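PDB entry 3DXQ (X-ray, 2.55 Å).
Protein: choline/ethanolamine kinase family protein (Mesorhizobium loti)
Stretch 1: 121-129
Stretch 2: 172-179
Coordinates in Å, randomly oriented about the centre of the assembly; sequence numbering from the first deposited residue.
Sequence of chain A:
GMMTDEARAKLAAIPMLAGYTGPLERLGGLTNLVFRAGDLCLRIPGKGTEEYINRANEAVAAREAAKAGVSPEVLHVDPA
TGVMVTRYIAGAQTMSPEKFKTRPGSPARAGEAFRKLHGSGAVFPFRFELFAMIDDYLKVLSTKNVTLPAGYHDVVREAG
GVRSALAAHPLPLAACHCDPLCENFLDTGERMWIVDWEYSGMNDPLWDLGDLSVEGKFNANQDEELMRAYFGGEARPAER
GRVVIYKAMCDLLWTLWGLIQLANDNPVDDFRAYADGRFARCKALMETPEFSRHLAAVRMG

Stretch 1 121-129: GAVFPFRFE
Stretch 2, residues 172-179: PLAACHCD

Two segments distant in sequence can pack against each other without a single hydrogen bond between them, provided that small side chains on one offer surfaces against which aromatic rings on the other can lie. The packing of residues 121-129 against residues 172-179 in this choline/ethanolamine kinase family protein is a compact example, burying 347 Å² summed over both sides. The first segment is irregular, largely extended loop; the second contains a short strand, 174-176, flanked by loop.

At the apolar centre stands Ala175 (phi/psi -66/101), whose CA lies 5.9 Å from the CA of Phe124, the tightest point of the register. Its CA-to-CB bond points toward the first segment, and Phe124 (-102/138) points back. With chi1 at -61° (m) and chi2 at -22°, the phenyl ring presents a face to the alanine methyl: Ala175 CB sits 3.8 Å from the centroid of the Phe124 ring and only 18° off its normal, a CH-pi contact. The nearest ring carbon to the methyl is Phe124 CE2, 3.7 Å from Ala175 CB. That same carbon meets the strand backbone, lying 3.6 Å from Ala175 C and 3.4 Å from Cys176 O. The carbonyl oxygen is near the ring plane, so it approaches the edge, where the ring hydrogens carry slight positive charge, while the methyl covers a face.

Ala122 (-45/135) extends this centre. It also points toward the strand, placing Ala122 CB 3.9 Å from Ala175 CB, with Ala122 O 3.8 Å from the same methyl carbon. Between Ala122 and Phe124, Val123 (-126/116, chi1 t) points away, the alternation expected of an extended chain. In the second segment Leu173 and Ala175 point toward the contact with Ala174 (-137/157) pointing away between them, while Cys176 (-109/147, chi1 m) is sideways.

Both segments advance in the same N-to-C sense, so that further along Phe128 (-78/124) pairs with Cys178 at a wider CA to CA spacing of 7.8 Å. Cys178 has a positive phi (78/-20), and its chi1 of -64° (m) brings the sulfur to the ring of Phe128. Phe128, with chi1 -174° (t) and chi2 82°, receives it obliquely: Cys178 SG is 4.2 Å from the Phe128 ring centroid, 38° off the normal, and 3.5 Å from Phe128 CD1. In the turn before Asp179, His177 (-68/-41, chi1 t) points away from the contact; its ND1 accepts a hydrogen bond from the backbone, Asp179 N to His177 ND1 being 3.1 Å.

The polar edge belongs to Arg127 (-97/134). Its CA-to-CB bond runs sideways, but the chain, with chi1 t, chi2 p, chi3 t and chi4 88°, carries the guanidinium nearer the second segment. There Leu173 (-126/125; chi1 -152°, t; chi2 71°, p) lies over one face of the planar group, with Arg127 CZ 3.5 Å from Leu173 CD1. The apolar methyl thus meets the guanidinium's flat surface, and Arg127 NH1 is hydrogen-bonded elsewhere in the structure.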

# COMPACT_ATOMS: atom_id res chain seq x y z
N GLY A 121 -3.05 -16.77 -9.30
CA GLY A 121 -1.82 -17.51 -9.52
C GLY A 121 -0.63 -16.58 -9.60
O GLY A 121 0.49 -17.04 -9.86
N ALA A 122 -0.86 -15.29 -9.38
CA ALA A 122 0.21 -14.30 -9.34
C ALA A 122 1.37 -14.83 -8.51
O ALA A 122 1.13 -15.38 -7.46
CB ALA A 122 -0.30 -13.00 -8.73
N VAL A 123 2.60 -14.67 -9.01
CA VAL A 123 3.82 -15.02 -8.29
C VAL A 123 4.73 -13.81 -8.24
O VAL A 123 5.16 -13.35 -9.29
CB VAL A 123 4.61 -16.13 -9.00
CG1 VAL A 123 5.98 -16.30 -8.33
CG2 VAL A 123 3.82 -17.43 -8.99
N PHE A 124 4.99 -13.30 -7.04
CA PHE A 124 5.88 -12.14 -6.86
C PHE A 124 7.23 -12.65 -6.37
O PHE A 124 7.28 -13.50 -5.50
CB PHE A 124 5.32 -11.10 -5.88
CG PHE A 124 3.99 -10.48 -6.29
CD1 PHE A 124 3.56 -10.46 -7.61
CD2 PHE A 124 3.21 -9.82 -5.33
CE1 PHE A 124 2.35 -9.83 -7.97
CE2 PHE A 124 2.02 -9.20 -5.66
CZ PHE A 124 1.58 -9.21 -6.99
N PRO A 125 8.33 -12.10 -6.92
CA PRO A 125 9.67 -12.64 -6.66
C PRO A 125 10.24 -12.39 -5.29
O PRO A 125 11.07 -13.16 -4.83
CB PRO A 125 10.54 -11.91 -7.68
CG PRO A 125 9.85 -10.63 -7.90
CD PRO A 125 8.39 -10.91 -7.80
N PHE A 126 9.83 -11.31 -4.64
CA PHE A 126 10.43 -10.97 -3.36
C PHE A 126 9.49 -11.18 -2.19
O PHE A 126 8.28 -11.17 -2.35
CB PHE A 126 10.96 -9.54 -3.41
CG PHE A 126 11.99 -9.31 -4.50
CD1 PHE A 126 13.01 -10.25 -4.74
CD2 PHE A 126 11.96 -8.15 -5.28
CE1 PHE A 126 13.95 -10.03 -5.75
CE2 PHE A 126 12.92 -7.93 -6.28
CZ PHE A 126 13.91 -8.87 -6.51
N ARG A 127 10.08 -11.42 -1.04
CA ARG A 127 9.37 -11.70 0.19
C ARG A 127 9.29 -10.39 0.96
O ARG A 127 10.27 -9.67 1.06
CB ARG A 127 10.16 -12.77 0.98
CG ARG A 127 9.67 -13.08 2.38
CD ARG A 127 8.42 -13.95 2.37
NE ARG A 127 7.98 -14.29 3.73
CZ ARG A 127 7.14 -13.56 4.49
NH1 ARG A 127 6.63 -12.41 4.06
NH2 ARG A 127 6.82 -14.00 5.70
N PHE A 128 8.11 -10.06 1.48
CA PHE A 128 7.94 -8.85 2.27
C PHE A 128 8.50 -9.13 3.66
O PHE A 128 8.09 -10.09 4.31
CB PHE A 128 6.46 -8.46 2.34
CG PHE A 128 6.21 -7.14 3.02
CD1 PHE A 128 6.35 -5.95 2.32
CD2 PHE A 128 5.85 -7.09 4.36
CE1 PHE A 128 6.13 -4.73 2.95
CE2 PHE A 128 5.62 -5.88 4.99
CZ PHE A 128 5.76 -4.70 4.28
N GLU A 129 9.44 -8.32 4.10
CA GLU A 129 10.13 -8.54 5.39
C GLU A 129 9.80 -7.40 6.35
O GLU A 129 10.55 -6.43 6.45
CB GLU A 129 11.65 -8.63 5.18
CG GLU A 129 12.12 -9.81 4.29
CD GLU A 129 12.06 -11.15 5.01
OE1 GLU A 129 11.97 -11.13 6.25
OE2 GLU A 129 12.13 -12.20 4.34
N PRO A 172 -0.37 -17.76 6.50
CA PRO A 172 -0.43 -18.03 5.09
C PRO A 172 0.39 -16.97 4.34
O PRO A 172 0.66 -15.91 4.90
CB PRO A 172 -1.92 -17.90 4.77
CG PRO A 172 -2.45 -16.96 5.82
CD PRO A 172 -1.63 -17.23 7.04
N LEU A 173 0.77 -17.30 3.10
CA LEU A 173 1.61 -16.45 2.27
C LEU A 173 0.91 -16.22 0.92
O LEU A 173 0.51 -17.15 0.22
CB LEU A 173 2.98 -17.10 2.04
CG LEU A 173 4.16 -16.15 1.81
CD1 LEU A 173 4.55 -15.38 3.11
CD2 LEU A 173 5.34 -16.92 1.27
N ALA A 174 0.73 -14.95 0.58
CA ALA A 174 0.03 -14.61 -0.63
C ALA A 174 0.75 -13.48 -1.36
O ALA A 174 1.52 -12.72 -0.74
CB ALA A 174 -1.39 -14.19 -0.28
N ALA A 175 0.51 -13.40 -2.67
CA ALA A 175 0.98 -12.28 -3.49
C ALA A 175 0.27 -10.98 -3.06
O ALA A 175 -0.86 -10.75 -3.44
CB ALA A 175 0.70 -12.56 -4.97
N CYS A 176 0.94 -10.15 -2.27
CA CYS A 176 0.33 -8.95 -1.72
C CYS A 176 0.84 -7.65 -2.32
O CYS A 176 2.00 -7.52 -2.68
CB CYS A 176 0.57 -8.92 -0.22
SG CYS A 176 -0.19 -10.30 0.63
N HIS A 177 -0.06 -6.67 -2.40
CA HIS A 177 0.29 -5.35 -2.90
C HIS A 177 1.24 -4.62 -1.96
O HIS A 177 2.14 -3.93 -2.42
CB HIS A 177 -0.97 -4.52 -3.09
CG HIS A 177 -0.71 -3.17 -3.64
ND1 HIS A 177 -0.22 -2.13 -2.86
CD2 HIS A 177 -0.86 -2.67 -4.89
CE1 HIS A 177 -0.08 -1.06 -3.62
NE2 HIS A 177 -0.46 -1.36 -4.85
N CYS A 178 0.99 -4.74 -0.65
CA CYS A 178 1.88 -4.22 0.41
C CYS A 178 1.87 -2.73 0.72
O CYS A 178 2.32 -2.34 1.79
CB CYS A 178 3.32 -4.67 0.17
SG CYS A 178 3.49 -6.45 0.30
N ASP A 179 1.40 -1.89 -0.20
CA ASP A 179 1.24 -0.48 0.09
C ASP A 179 -0.06 0.04 -0.51
O ASP A 179 -0.05 0.94 -1.33
CB ASP A 179 2.43 0.33 -0.44
CG ASP A 179 2.40 1.80 0.01
OD1 ASP A 179 2.10 2.07 1.20
OD2 ASP A 179 2.69 2.67 -0.84